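Local coordinates for peptidase S9 prolyl oligopeptidase catalytic domain-containing protein (Pyrococcus horikoshii, PDB 4HXF) that is a self-compartmentalizing hexameric serine protease of the prolyl oligopeptidase family, an acylaminoacyl peptidase that joins a beta-propeller to an alpha/beta-hydrolase domain, at residues I260-V264 against N419-E423; G282-L286 against A297-I303; G390-Y394 against V411-P415; Q266-R270 against M304-A308; I359-L363 against F425-V429. The contacts are given in a common frame with arbitrary orientation. Residue numbers count along the deposited sequence, not the author numbering.

From the N terminus, the chain opens interaction 1 at 260-264, interaction 4 at 266-270 and interaction 2 at 282-286, in the lead-in to, and within, the sixth propeller blade. Interaction 2 closes first, at 297-303 on the way into the seventh blade, and interaction 4 at 304-308 on its first strand, so 2 sits within 4 and 4 within 1. In the hydrolase domain, 359-363 opens interaction 5 and 390-394 opens interaction 3, which closes at 411-415 inside the spans of both 1 and 5. Residues 419-423 then close interaction 1, joining the two domains, and 425-429 close interaction 5, which crosses it. Between interactions 2 and 3, Tyr-394 N approaches Gly-282 O across the same domain boundary.

Interaction 1: residues I260-V264 against N419-E423; sequences IDREV and NGYSE. With MG (magnesium ion), chain D.
This is a polar loop-to-loop contact across the domain boundary: 260-264 leads into the propeller strand 264-270, while the loop 419-423 runs into the hydrolase helix 423-427. The nearest CA atoms are those of Asp-261 and Ser-422, 5.5 Å apart. Asp-261 is the centre of an inverse gamma turn (phi/psi -92/60), and its t side chain points at the other loop, where OD1 accepts a hydrogen bond from Glu-423 N, the first helical residue, at 3.0 Å. Ser-422 is the N-cap of that helix (chi1 p), its OG bonding Phe-425 N. Such a propeller and alpha/beta-hydrolase pair is the hallmark of the prolyl oligopeptidase family. Arg-262 (m, m) folds back, NH1 donating to its neighbour Asp-261 O at 2.8 Å; one guanidinium face lies over the carbonyl carbon of Tyr-421, and NE pairs with Glu-281. Glu-263, extended (t, t), accepts from Asn-419 ND2 at OE1, 2.7 Å, and binds magnesium through OE2 at 2.1 Å; Asp-244 and four waters complete the site. Water 1 accepts from Glu-263 N (2.8 Å) and donates to Asn-419 OD1 (3.1 Å). Gly-420 (phi/psi 106/2) has a conformation calling for glycine.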
# COMPACT_ATOMS: atom_id res chain seq x y z
N ILE A 260 -35.55 -51.80 -9.55
CA ILE A 260 -35.94 -50.78 -8.56
C ILE A 260 -36.20 -49.52 -9.38
O ILE A 260 -35.28 -49.02 -10.07
CB ILE A 260 -34.83 -50.53 -7.53
CG1 ILE A 260 -34.72 -51.77 -6.60
CG2 ILE A 260 -35.16 -49.28 -6.75
CD1 ILE A 260 -33.51 -51.71 -5.67
N ASP A 261 -37.44 -49.07 -9.38
CA ASP A 261 -37.86 -47.92 -10.22
C ASP A 261 -37.74 -46.58 -9.42
O ASP A 261 -38.75 -45.88 -9.19
CB ASP A 261 -39.29 -48.09 -10.75
CG ASP A 261 -39.72 -47.04 -11.76
OD1 ASP A 261 -38.90 -46.31 -12.28
OD2 ASP A 261 -40.94 -47.04 -12.01
N ARG A 262 -36.53 -46.31 -9.00
CA ARG A 262 -36.18 -45.08 -8.26
C ARG A 262 -34.80 -44.62 -8.77
O ARG A 262 -33.96 -45.37 -9.33
CB ARG A 262 -36.15 -45.37 -6.78
CG ARG A 262 -37.51 -45.69 -6.21
CD ARG A 262 -38.46 -44.50 -6.19
NE ARG A 262 -39.67 -44.83 -5.47
CZ ARG A 262 -40.78 -45.36 -6.02
NH1 ARG A 262 -40.76 -45.76 -7.29
NH2 ARG A 262 -41.83 -45.58 -5.26
N GLU A 263 -34.56 -43.32 -8.64
CA GLU A 263 -33.31 -42.74 -9.14
C GLU A 263 -32.20 -42.79 -8.06
O GLU A 263 -32.44 -42.44 -6.88
CB GLU A 263 -33.55 -41.33 -9.55
CG GLU A 263 -32.25 -40.67 -10.08
CD GLU A 263 -32.52 -39.42 -10.89
OE1 GLU A 263 -32.98 -38.41 -10.37
OE2 GLU A 263 -32.15 -39.50 -12.08
N VAL A 264 -30.98 -43.12 -8.45
CA VAL A 264 -29.77 -43.04 -7.61
C VAL A 264 -29.31 -41.59 -7.51
O VAL A 264 -29.17 -40.84 -8.48
CB VAL A 264 -28.62 -43.98 -8.13
CG1 VAL A 264 -27.32 -43.80 -7.27
CG2 VAL A 264 -29.04 -45.46 -8.17
N ASN A 419 -39.04 -35.84 -8.49
CA ASN A 419 -38.26 -37.04 -8.11
C ASN A 419 -38.82 -37.74 -6.92
O ASN A 419 -39.63 -37.20 -6.18
CB ASN A 419 -36.79 -36.64 -7.83
CG ASN A 419 -35.80 -37.70 -8.31
OD1 ASN A 419 -36.17 -38.86 -8.53
ND2 ASN A 419 -34.56 -37.27 -8.57
N GLY A 420 -38.44 -39.01 -6.75
CA GLY A 420 -38.77 -39.78 -5.60
C GLY A 420 -39.83 -40.85 -5.73
O GLY A 420 -40.16 -41.58 -4.78
N TYR A 421 -40.33 -41.01 -6.95
CA TYR A 421 -41.41 -41.88 -7.27
C TYR A 421 -41.01 -42.67 -8.51
O TYR A 421 -39.84 -42.82 -8.83
CB TYR A 421 -42.66 -41.00 -7.48
CG TYR A 421 -42.93 -40.18 -6.24
CD1 TYR A 421 -42.37 -38.92 -6.11
CD2 TYR A 421 -43.71 -40.64 -5.21
CE1 TYR A 421 -42.50 -38.21 -4.94
CE2 TYR A 421 -43.87 -39.87 -4.04
CZ TYR A 421 -43.30 -38.63 -3.96
OH TYR A 421 -43.44 -37.95 -2.77
N SER A 422 -41.98 -43.25 -9.20
CA SER A 422 -41.71 -43.99 -10.40
C SER A 422 -41.14 -43.09 -11.45
O SER A 422 -41.31 -41.82 -11.48
CB SER A 422 -42.93 -44.68 -11.01
OG SER A 422 -43.91 -43.75 -11.48
N GLU A 423 -40.43 -43.68 -12.40
CA GLU A 423 -39.96 -42.96 -13.55
C GLU A 423 -41.13 -42.31 -14.34
O GLU A 423 -41.09 -41.16 -14.72
CB GLU A 423 -39.16 -43.86 -14.50
CG GLU A 423 -38.63 -43.09 -15.69
CD GLU A 423 -37.60 -43.90 -16.44
OE1 GLU A 423 -37.97 -44.69 -17.29
OE2 GLU A 423 -36.42 -43.91 -16.04
MG MG D . -31.08 -37.96 -13.06
O HOH W 1 -36.62 -41.78 -7.53
O HOH W 2 -32.21 -36.57 -12.01
O HOH W 3 -32.48 -37.98 -14.58
O HOH W 4 -30.09 -36.39 -14.18
O HOH W 5 -29.60 -37.89 -11.46

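Interaction 2: residues G282-L286 against A297-I303; sequences GSVNL and AKGKHWI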
# COMPACT_ATOMS: atom_id res chain seq x y z
N GLY A 282 -39.79 -38.37 -0.80
CA GLY A 282 -39.35 -37.31 0.14
C GLY A 282 -38.10 -37.53 0.94
O GLY A 282 -37.59 -36.58 1.51
N SER A 283 -37.58 -38.74 0.98
CA SER A 283 -36.37 -39.11 1.68
C SER A 283 -35.27 -39.34 0.64
O SER A 283 -35.54 -39.66 -0.57
CB SER A 283 -36.65 -40.40 2.46
OG SER A 283 -37.62 -40.15 3.47
N VAL A 284 -34.02 -39.27 1.10
CA VAL A 284 -32.88 -39.77 0.33
C VAL A 284 -32.26 -40.83 1.27
O VAL A 284 -31.71 -40.47 2.32
CB VAL A 284 -31.91 -38.73 -0.15
CG1 VAL A 284 -30.66 -39.33 -0.75
CG2 VAL A 284 -32.61 -37.75 -1.09
N ASN A 285 -32.35 -42.08 0.88
CA ASN A 285 -32.07 -43.23 1.75
C ASN A 285 -30.83 -43.97 1.29
O ASN A 285 -30.61 -44.06 0.08
CB ASN A 285 -33.25 -44.20 1.79
CG ASN A 285 -34.50 -43.62 2.46
OD1 ASN A 285 -34.39 -42.94 3.50
ND2 ASN A 285 -35.66 -43.85 1.81
N LEU A 286 -30.03 -44.48 2.21
CA LEU A 286 -28.75 -45.23 1.99
C LEU A 286 -28.91 -46.74 2.04
O LEU A 286 -29.55 -47.33 2.94
CB LEU A 286 -27.70 -44.81 3.07
CG LEU A 286 -26.29 -45.44 2.95
CD1 LEU A 286 -25.61 -45.02 1.60
CD2 LEU A 286 -25.44 -44.91 4.11
N ALA A 297 -29.72 -46.94 5.94
CA ALA A 297 -30.26 -45.80 6.67
C ALA A 297 -31.44 -45.31 5.86
O ALA A 297 -31.27 -44.49 4.91
CB ALA A 297 -29.18 -44.70 6.91
N LYS A 298 -32.61 -45.74 6.30
CA LYS A 298 -33.86 -45.36 5.61
C LYS A 298 -34.71 -44.69 6.64
O LYS A 298 -34.88 -45.24 7.77
CB LYS A 298 -34.51 -46.63 5.05
CG LYS A 298 -35.92 -46.40 4.49
CD LYS A 298 -36.53 -47.60 3.79
CE LYS A 298 -37.97 -47.29 3.35
NZ LYS A 298 -38.68 -48.60 3.11
N GLY A 299 -35.27 -43.55 6.35
CA GLY A 299 -36.21 -42.90 7.31
C GLY A 299 -36.64 -41.58 6.74
O GLY A 299 -36.46 -41.27 5.53
N LYS A 300 -37.22 -40.76 7.63
CA LYS A 300 -37.64 -39.39 7.26
C LYS A 300 -36.44 -38.48 7.30
O LYS A 300 -36.25 -37.66 8.23
CB LYS A 300 -38.75 -38.92 8.21
CG LYS A 300 -40.03 -39.72 8.08
CD LYS A 300 -41.09 -39.06 8.99
CE LYS A 300 -42.56 -39.26 8.55
NZ LYS A 300 -43.43 -37.99 8.81
N HIS A 301 -35.57 -38.59 6.28
CA HIS A 301 -34.28 -37.89 6.29
C HIS A 301 -33.71 -37.83 4.90
O HIS A 301 -34.23 -38.48 3.98
CB HIS A 301 -33.29 -38.58 7.24
CG HIS A 301 -32.94 -40.01 6.89
ND1 HIS A 301 -32.77 -40.98 7.85
CD2 HIS A 301 -32.60 -40.61 5.67
CE1 HIS A 301 -32.42 -42.12 7.24
NE2 HIS A 301 -32.32 -41.89 5.89
N TRP A 302 -32.67 -37.03 4.75
CA TRP A 302 -31.82 -37.01 3.51
C TRP A 302 -30.42 -37.33 3.85
O TRP A 302 -29.79 -36.61 4.65
CB TRP A 302 -31.84 -35.66 2.84
CG TRP A 302 -32.98 -35.39 1.90
CD1 TRP A 302 -34.28 -35.69 2.13
CD2 TRP A 302 -32.97 -34.71 0.59
NE1 TRP A 302 -35.09 -35.27 1.10
CE2 TRP A 302 -34.34 -34.66 0.15
CE3 TRP A 302 -31.99 -34.18 -0.21
CZ2 TRP A 302 -34.72 -34.10 -1.04
CZ3 TRP A 302 -32.39 -33.60 -1.44
CH2 TRP A 302 -33.71 -33.60 -1.85
N ILE A 303 -29.92 -38.42 3.31
CA ILE A 303 -28.48 -38.81 3.36
C ILE A 303 -27.71 -37.98 2.34
O ILE A 303 -27.86 -38.25 1.11
CB ILE A 303 -28.23 -40.32 3.23
CG1 ILE A 303 -29.03 -41.13 4.25
CG2 ILE A 303 -26.69 -40.62 3.31
CD1 ILE A 303 -28.86 -40.77 5.75
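Here the beta-propeller passes from its sixth blade to its seventh: 297-303 leaves the outer edge of one blade, bows around the start of strand 283-289 and begins strand 302-308. At one end, Leu-286 and Ala-297 form an antiparallel hydrogen-bonded pair, N to O at 3.0 Å in both directions. At the other, Val-284 N to His-301 O (3.0 Å) and Ile-303 N to Val-284 O (2.9 Å) frame a single bridge. Polar side chains fill the hollow of the bow. Asn-285 OD1 takes Gly-299 N at 3.0 Å, Ser-283 OG donates to Gly-299 O at 2.6 Å, and the imidazole of His-301 turns back inside, NE2 reaching Ala-297 O at 3.0 Å. The apolar bumps fit elsewhere: Leu-286 CB rests 4.1 Å from both Ala-297 CB and Ile-303 CG1, while Val-284 presses against the indole of Trp-302 in a CH-pi contact, CG2 3.7 Å from the five-membered ring centroid. The edge of that indole is fixed by Trp-302 NE1 donating to Gly-282 O at 2.9 Å.

Interaction 3: residues G390-Y394 against V411-P415; sequences GMYGY and VYVNP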
# COMPACT_ATOMS: atom_id res chain seq x y z
N GLY A 390 -37.25 -31.93 -9.06
CA GLY A 390 -36.87 -31.80 -7.67
C GLY A 390 -37.71 -32.63 -6.72
O GLY A 390 -38.57 -33.38 -7.16
N MET A 391 -37.47 -32.47 -5.42
CA MET A 391 -38.23 -33.27 -4.48
C MET A 391 -38.22 -32.58 -3.12
O MET A 391 -37.13 -32.17 -2.64
CB MET A 391 -37.60 -34.64 -4.36
CG MET A 391 -38.47 -35.63 -3.54
SD MET A 391 -37.74 -37.25 -3.32
CE MET A 391 -36.45 -36.81 -2.15
N TYR A 392 -39.40 -32.39 -2.53
CA TYR A 392 -39.52 -31.96 -1.16
C TYR A 392 -39.75 -33.20 -0.27
O TYR A 392 -40.15 -34.27 -0.71
CB TYR A 392 -40.76 -31.07 -0.95
CG TYR A 392 -40.57 -29.59 -1.30
CD1 TYR A 392 -41.64 -28.85 -1.78
CD2 TYR A 392 -39.40 -28.92 -1.02
CE1 TYR A 392 -41.52 -27.51 -2.10
CE2 TYR A 392 -39.27 -27.55 -1.31
CZ TYR A 392 -40.38 -26.86 -1.83
OH TYR A 392 -40.21 -25.53 -2.11
N GLY A 393 -39.43 -32.94 0.99
CA GLY A 393 -39.72 -33.92 2.02
C GLY A 393 -38.98 -33.62 3.30
O GLY A 393 -39.47 -32.83 4.16
N TYR A 394 -37.86 -34.31 3.48
CA TYR A 394 -37.15 -34.35 4.79
C TYR A 394 -35.75 -33.79 4.83
O TYR A 394 -34.85 -34.35 5.46
CB TYR A 394 -37.25 -35.77 5.36
CG TYR A 394 -38.68 -36.25 5.40
CD1 TYR A 394 -39.09 -37.34 4.58
CD2 TYR A 394 -39.54 -35.76 6.31
CE1 TYR A 394 -40.42 -37.80 4.58
CE2 TYR A 394 -40.87 -36.19 6.32
CZ TYR A 394 -41.26 -37.25 5.52
OH TYR A 394 -42.59 -37.60 5.64
N VAL A 411 -47.18 -25.07 3.46
CA VAL A 411 -47.74 -26.24 2.76
C VAL A 411 -46.94 -26.49 1.50
O VAL A 411 -46.57 -25.59 0.78
CB VAL A 411 -49.24 -26.12 2.48
CG1 VAL A 411 -49.64 -25.02 1.62
CG2 VAL A 411 -49.80 -27.48 1.87
N TYR A 412 -46.69 -27.74 1.21
CA TYR A 412 -45.86 -28.09 0.05
C TYR A 412 -46.09 -29.59 -0.38
O TYR A 412 -46.39 -30.44 0.48
CB TYR A 412 -44.39 -27.85 0.36
CG TYR A 412 -43.74 -28.57 1.55
CD1 TYR A 412 -43.72 -28.02 2.81
CD2 TYR A 412 -43.17 -29.80 1.39
CE1 TYR A 412 -43.14 -28.71 3.84
CE2 TYR A 412 -42.52 -30.46 2.46
CZ TYR A 412 -42.51 -29.84 3.67
OH TYR A 412 -41.86 -30.56 4.67
N VAL A 413 -46.06 -29.83 -1.69
CA VAL A 413 -46.34 -31.19 -2.18
C VAL A 413 -45.29 -31.59 -3.19
O VAL A 413 -44.52 -30.78 -3.69
CB VAL A 413 -47.78 -31.29 -2.83
CG1 VAL A 413 -48.82 -30.64 -1.83
CG2 VAL A 413 -47.85 -30.61 -4.29
N ASN A 414 -45.35 -32.90 -3.56
CA ASN A 414 -44.55 -33.38 -4.70
C ASN A 414 -45.50 -33.66 -5.88
O ASN A 414 -46.11 -34.76 -5.97
CB ASN A 414 -43.77 -34.62 -4.30
CG ASN A 414 -42.49 -34.31 -3.54
OD1 ASN A 414 -41.86 -33.27 -3.81
ND2 ASN A 414 -42.04 -35.24 -2.63
N PRO A 415 -45.67 -32.69 -6.78
CA PRO A 415 -46.62 -32.95 -7.89
C PRO A 415 -45.99 -33.92 -8.86
O PRO A 415 -44.74 -34.19 -8.80
CB PRO A 415 -46.75 -31.58 -8.56
CG PRO A 415 -45.54 -30.86 -8.15
CD PRO A 415 -45.07 -31.34 -6.79
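The ring of Tyr-392 offers its face to the edge of Tyr-412, a T-shaped pair with centroids 5.1 Å apart and planes at 68°. It packs a loop of the alpha/beta-hydrolase fold against the sheet: 390-394 follows strand 378-384, and after helix 398-405 the chain returns as strand 409-413, parallel to the first, in a beta-alpha-beta crossover. Both side chains point across the gap, and Tyr-392 CB also lies 3.6 Å from the ring atom CD2 of Tyr-412. The ring of Tyr-392 meets His-385 edge-to-face too, and His-385 directly precedes Gly-386 and Gly-387 of the inhibitor pocket. The contact thus lies close behind the active site, although the Tyr-392 side chain itself stays about 10 Å from the inhibitor at their nearest atoms.

Beyond Val-413, Asn-414 stands in for a neighbouring backbone. Its side-chain amide receives Tyr-392 N at OD1 (2.9 Å) and returns a bond from ND2 to Tyr-392 O (2.9 Å), pairing both polar backbone groups of one residue as a beta partner would; ND2 also bonds the hydroxyl of Tyr-421. Gly-393 then turns the loop at phi/psi 165/-98, a conformation that demands glycine, and brings its carbonyl O to 3.3 Å from Tyr-412 OH.

Interaction 4: residues Q266-R270 against M304-A308; sequences QAKIR and MGFDA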
# COMPACT_ATOMS: atom_id res chain seq x y z
N GLN A 266 -26.39 -40.85 -5.34
CA GLN A 266 -24.95 -40.89 -5.25
C GLN A 266 -24.60 -42.32 -5.13
O GLN A 266 -25.36 -43.10 -4.61
CB GLN A 266 -24.52 -40.08 -4.00
CG GLN A 266 -23.08 -40.05 -3.61
CD GLN A 266 -22.79 -39.08 -2.42
OE1 GLN A 266 -23.73 -38.40 -1.90
NE2 GLN A 266 -21.49 -39.01 -2.00
N ALA A 267 -23.40 -42.72 -5.56
CA ALA A 267 -22.98 -44.05 -5.40
C ALA A 267 -21.40 -44.16 -5.43
O ALA A 267 -20.72 -43.37 -6.10
CB ALA A 267 -23.57 -45.01 -6.54
N LYS A 268 -20.92 -45.13 -4.69
CA LYS A 268 -19.47 -45.47 -4.59
C LYS A 268 -19.24 -46.94 -4.55
O LYS A 268 -20.02 -47.68 -4.00
CB LYS A 268 -18.86 -44.74 -3.30
CG LYS A 268 -18.87 -43.27 -3.23
CD LYS A 268 -18.25 -42.57 -1.95
CE LYS A 268 -18.44 -41.01 -2.03
NZ LYS A 268 -17.55 -40.22 -1.06
N ILE A 269 -18.09 -47.41 -5.01
CA ILE A 269 -17.76 -48.83 -4.95
C ILE A 269 -16.49 -48.96 -4.12
O ILE A 269 -15.54 -48.20 -4.27
CB ILE A 269 -17.64 -49.44 -6.41
CG1 ILE A 269 -17.39 -50.94 -6.49
CG2 ILE A 269 -16.58 -48.72 -7.25
CD1 ILE A 269 -17.72 -51.57 -7.87
N ARG A 270 -16.51 -49.90 -3.22
CA ARG A 270 -15.25 -50.15 -2.44
C ARG A 270 -15.25 -51.63 -2.17
O ARG A 270 -16.22 -52.13 -1.62
CB ARG A 270 -15.16 -49.30 -1.15
CG ARG A 270 -14.59 -47.85 -1.29
CD ARG A 270 -15.63 -46.74 -0.95
NE ARG A 270 -15.16 -45.33 -1.07
CZ ARG A 270 -14.92 -44.72 -2.25
NH1 ARG A 270 -14.55 -43.42 -2.27
NH2 ARG A 270 -15.08 -45.40 -3.41
N MET A 304 -27.01 -36.94 2.79
CA MET A 304 -26.42 -35.97 1.99
C MET A 304 -25.06 -36.32 1.42
O MET A 304 -24.62 -35.74 0.42
CB MET A 304 -26.29 -34.69 2.81
CG MET A 304 -27.62 -34.12 3.18
SD MET A 304 -28.63 -33.70 1.75
CE MET A 304 -27.77 -32.43 0.89
N GLY A 305 -24.41 -37.30 2.01
CA GLY A 305 -23.04 -37.67 1.61
C GLY A 305 -22.66 -38.85 2.42
O GLY A 305 -23.26 -39.20 3.53
N PHE A 306 -21.74 -39.66 1.89
CA PHE A 306 -21.31 -40.82 2.59
C PHE A 306 -19.92 -41.30 2.03
O PHE A 306 -19.46 -40.81 0.96
CB PHE A 306 -22.35 -41.96 2.55
CG PHE A 306 -22.68 -42.46 1.12
CD1 PHE A 306 -23.71 -41.86 0.39
CD2 PHE A 306 -21.89 -43.39 0.50
CE1 PHE A 306 -23.94 -42.23 -0.90
CE2 PHE A 306 -22.11 -43.72 -0.86
CZ PHE A 306 -23.16 -43.14 -1.53
N ASP A 307 -19.28 -42.12 2.80
CA ASP A 307 -18.02 -42.77 2.35
C ASP A 307 -17.84 -44.01 3.08
O ASP A 307 -18.37 -44.27 4.20
CB ASP A 307 -16.80 -41.87 2.52
CG ASP A 307 -15.60 -42.25 1.58
OD1 ASP A 307 -15.77 -43.03 0.58
OD2 ASP A 307 -14.44 -41.83 1.81
N ALA A 308 -17.08 -44.95 2.46
CA ALA A 308 -16.92 -46.20 3.02
C ALA A 308 -15.50 -46.78 2.66
O ALA A 308 -14.97 -46.61 1.54
CB ALA A 308 -17.95 -47.18 2.39
O HOH W 6 -20.40 -37.69 -0.10
O HOH W 7 -12.68 -44.26 0.82
O HOH W 8 -12.86 -41.13 -0.58
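Met-304, already within strand 302-308, turns its side chain away from the first strand. At Gly-305 the CA comes to 3.7 Å from Gln-266 OE1. Phe-306 makes the apolar part of the contact: its p rotamer swings the ring into the gap, where CE1 touches Gln-266 CG at 3.6 Å, CZ meets Ala-267 CA at 4.0 Å and the Gln-266 amide lies over one face. Water 6 joins Gln-266 NE2 (2.6 Å) to Phe-306 N (3.1 Å), and Lys-268 NZ donates to Phe-306 O at 2.8 Å. The two strands run almost exactly parallel, the axes of the short segments approaching to 7.9 Å at 6°, with no backbone hydrogen bond across. They are the innermost strands of propeller blades six and seven, so side chains and water bridge the gap. Asp-307 comes next and gathers the charges: OD1 takes Arg-270 NE in a salt bridge at 2.9 Å and has a longer one to Lys-268 NZ at 3.7 Å. The network runs on around the inner strands, for Arg-270 NH2 pairs with Asp-223 of blade five and Asp-307 OD2 accepts from Thr-22 N of blade one. Water 8 donates to Asp-307 OD2 (2.9 Å) and accepts weakly from Arg-270 NH1 (3.3 Å).

Interaction 5: residues I359-L363 against F425-V429; sequences IDLEL and FALRV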
# COMPACT_ATOMS: atom_id res chain seq x y z
N ILE A 359 -56.61 -35.92 -9.67
CA ILE A 359 -56.94 -36.41 -11.03
C ILE A 359 -56.92 -37.96 -10.86
O ILE A 359 -57.71 -38.52 -10.07
CB ILE A 359 -56.05 -35.81 -12.17
CG1 ILE A 359 -56.02 -34.26 -12.09
CG2 ILE A 359 -56.61 -36.25 -13.57
CD1 ILE A 359 -55.08 -33.65 -13.13
N ASP A 360 -55.94 -38.59 -11.50
CA ASP A 360 -55.70 -40.01 -11.54
C ASP A 360 -54.68 -40.54 -10.52
O ASP A 360 -54.45 -41.69 -10.49
CB ASP A 360 -55.26 -40.42 -13.01
CG ASP A 360 -54.02 -39.67 -13.54
OD1 ASP A 360 -53.73 -38.56 -13.09
OD2 ASP A 360 -53.37 -40.20 -14.48
N LEU A 361 -54.10 -39.70 -9.65
CA LEU A 361 -53.01 -40.17 -8.80
C LEU A 361 -53.33 -39.87 -7.34
O LEU A 361 -54.16 -39.07 -7.05
CB LEU A 361 -51.75 -39.40 -9.16
CG LEU A 361 -51.10 -39.65 -10.55
CD1 LEU A 361 -49.88 -38.80 -10.80
CD2 LEU A 361 -50.80 -41.18 -10.61
N GLU A 362 -52.60 -40.54 -6.48
CA GLU A 362 -52.52 -40.20 -5.03
C GLU A 362 -51.12 -39.70 -4.75
O GLU A 362 -50.14 -40.30 -5.20
CB GLU A 362 -52.94 -41.39 -4.15
CG GLU A 362 -53.00 -41.02 -2.65
CD GLU A 362 -53.52 -42.14 -1.75
OE1 GLU A 362 -52.72 -42.64 -0.92
OE2 GLU A 362 -54.65 -42.58 -2.01
N LEU A 363 -50.98 -38.53 -4.09
CA LEU A 363 -49.67 -37.83 -3.97
C LEU A 363 -49.38 -37.51 -2.51
O LEU A 363 -50.29 -37.58 -1.62
CB LEU A 363 -49.77 -36.46 -4.72
CG LEU A 363 -50.12 -36.49 -6.20
CD1 LEU A 363 -49.99 -35.05 -6.78
CD2 LEU A 363 -49.22 -37.36 -6.95
N PHE A 425 -43.92 -41.35 -13.27
CA PHE A 425 -44.43 -40.16 -12.51
C PHE A 425 -43.63 -38.94 -12.80
O PHE A 425 -44.19 -37.81 -13.01
CB PHE A 425 -44.39 -40.50 -11.01
CG PHE A 425 -44.87 -39.39 -10.09
CD1 PHE A 425 -46.18 -39.36 -9.71
CD2 PHE A 425 -44.01 -38.51 -9.52
CE1 PHE A 425 -46.67 -38.38 -8.83
CE2 PHE A 425 -44.48 -37.62 -8.61
CZ PHE A 425 -45.77 -37.55 -8.27
N ALA A 426 -42.29 -39.12 -12.88
CA ALA A 426 -41.43 -38.00 -13.32
C ALA A 426 -41.66 -37.52 -14.73
O ALA A 426 -41.71 -36.32 -15.01
CB ALA A 426 -39.97 -38.37 -13.14
N LEU A 427 -41.88 -38.44 -15.63
CA LEU A 427 -42.01 -38.11 -17.05
C LEU A 427 -43.36 -37.52 -17.42
O LEU A 427 -43.51 -36.93 -18.49
CB LEU A 427 -41.72 -39.33 -17.90
CG LEU A 427 -40.27 -39.86 -17.74
CD1 LEU A 427 -40.03 -41.07 -18.64
CD2 LEU A 427 -39.16 -38.78 -18.01
N ARG A 428 -44.30 -37.64 -16.52
CA ARG A 428 -45.65 -37.08 -16.81
C ARG A 428 -45.64 -35.58 -17.12
O ARG A 428 -46.62 -35.13 -17.75
CB ARG A 428 -46.61 -37.28 -15.58
CG ARG A 428 -47.15 -38.66 -15.55
CD ARG A 428 -47.92 -38.93 -14.32
NE ARG A 428 -48.57 -40.26 -14.17
CZ ARG A 428 -49.83 -40.53 -14.50
NH1 ARG A 428 -50.62 -39.67 -15.13
NH2 ARG A 428 -50.31 -41.68 -14.23
N VAL A 429 -44.69 -34.83 -16.58
CA VAL A 429 -44.65 -33.37 -16.69
C VAL A 429 -44.21 -32.94 -18.08
O VAL A 429 -44.45 -31.80 -18.46
CB VAL A 429 -43.80 -32.68 -15.56
CG1 VAL A 429 -42.29 -32.98 -15.79
CG2 VAL A 429 -44.11 -31.17 -15.50
O HOH W 9 -52.89 -42.85 -14.00
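Residues 359-363 form the turn of a tight hairpin and the start of strand 361-368, while 425-429 lie on helix 423-427 and continue beyond it. The backbones stay well apart, with the closest CA atoms, Leu-361 and Phe-425, 9.3 Å from each other, so the contact belongs to side chains. Ile-359 (phi/psi 66/-112) and Asp-360 (-96/1) make a two-residue turn of type II' geometry between strands 352-358 and 361-368, and this brings the carboxylate of Asp-360 to Arg-428. In the strand, Leu-361 points toward the helix, Glu-362 away from it.

These strands are the first two of the mixed eight-stranded sheet of the alpha/beta-hydrolase fold, and the contact joins that end of the sheet to the short helix following strand 409-413. Phe-425 wedges in from the helix. Its CE1 meets Leu-363 CD2 at 3.3 Å, near the plane of the ring, and Leu-361 CD1 at 3.8 Å. Arg-428 stretches out beside it, laying one guanidinium face on Leu-361, with CD2 to NH2 at 3.7 Å. The charged edge goes to Asp-360: Arg-428 NH1 donates to OD2 of Asp-360 at 2.9 Å as a salt bridge. Water 9 bridges the same pair, accepting from Arg-428 NH2 at 2.8 Å and donating to Asp-360 OD2 at 2.7 Å. Asp-360 OD1 has its own partner in Arg-416, which brings a second positive charge beside Arg-428.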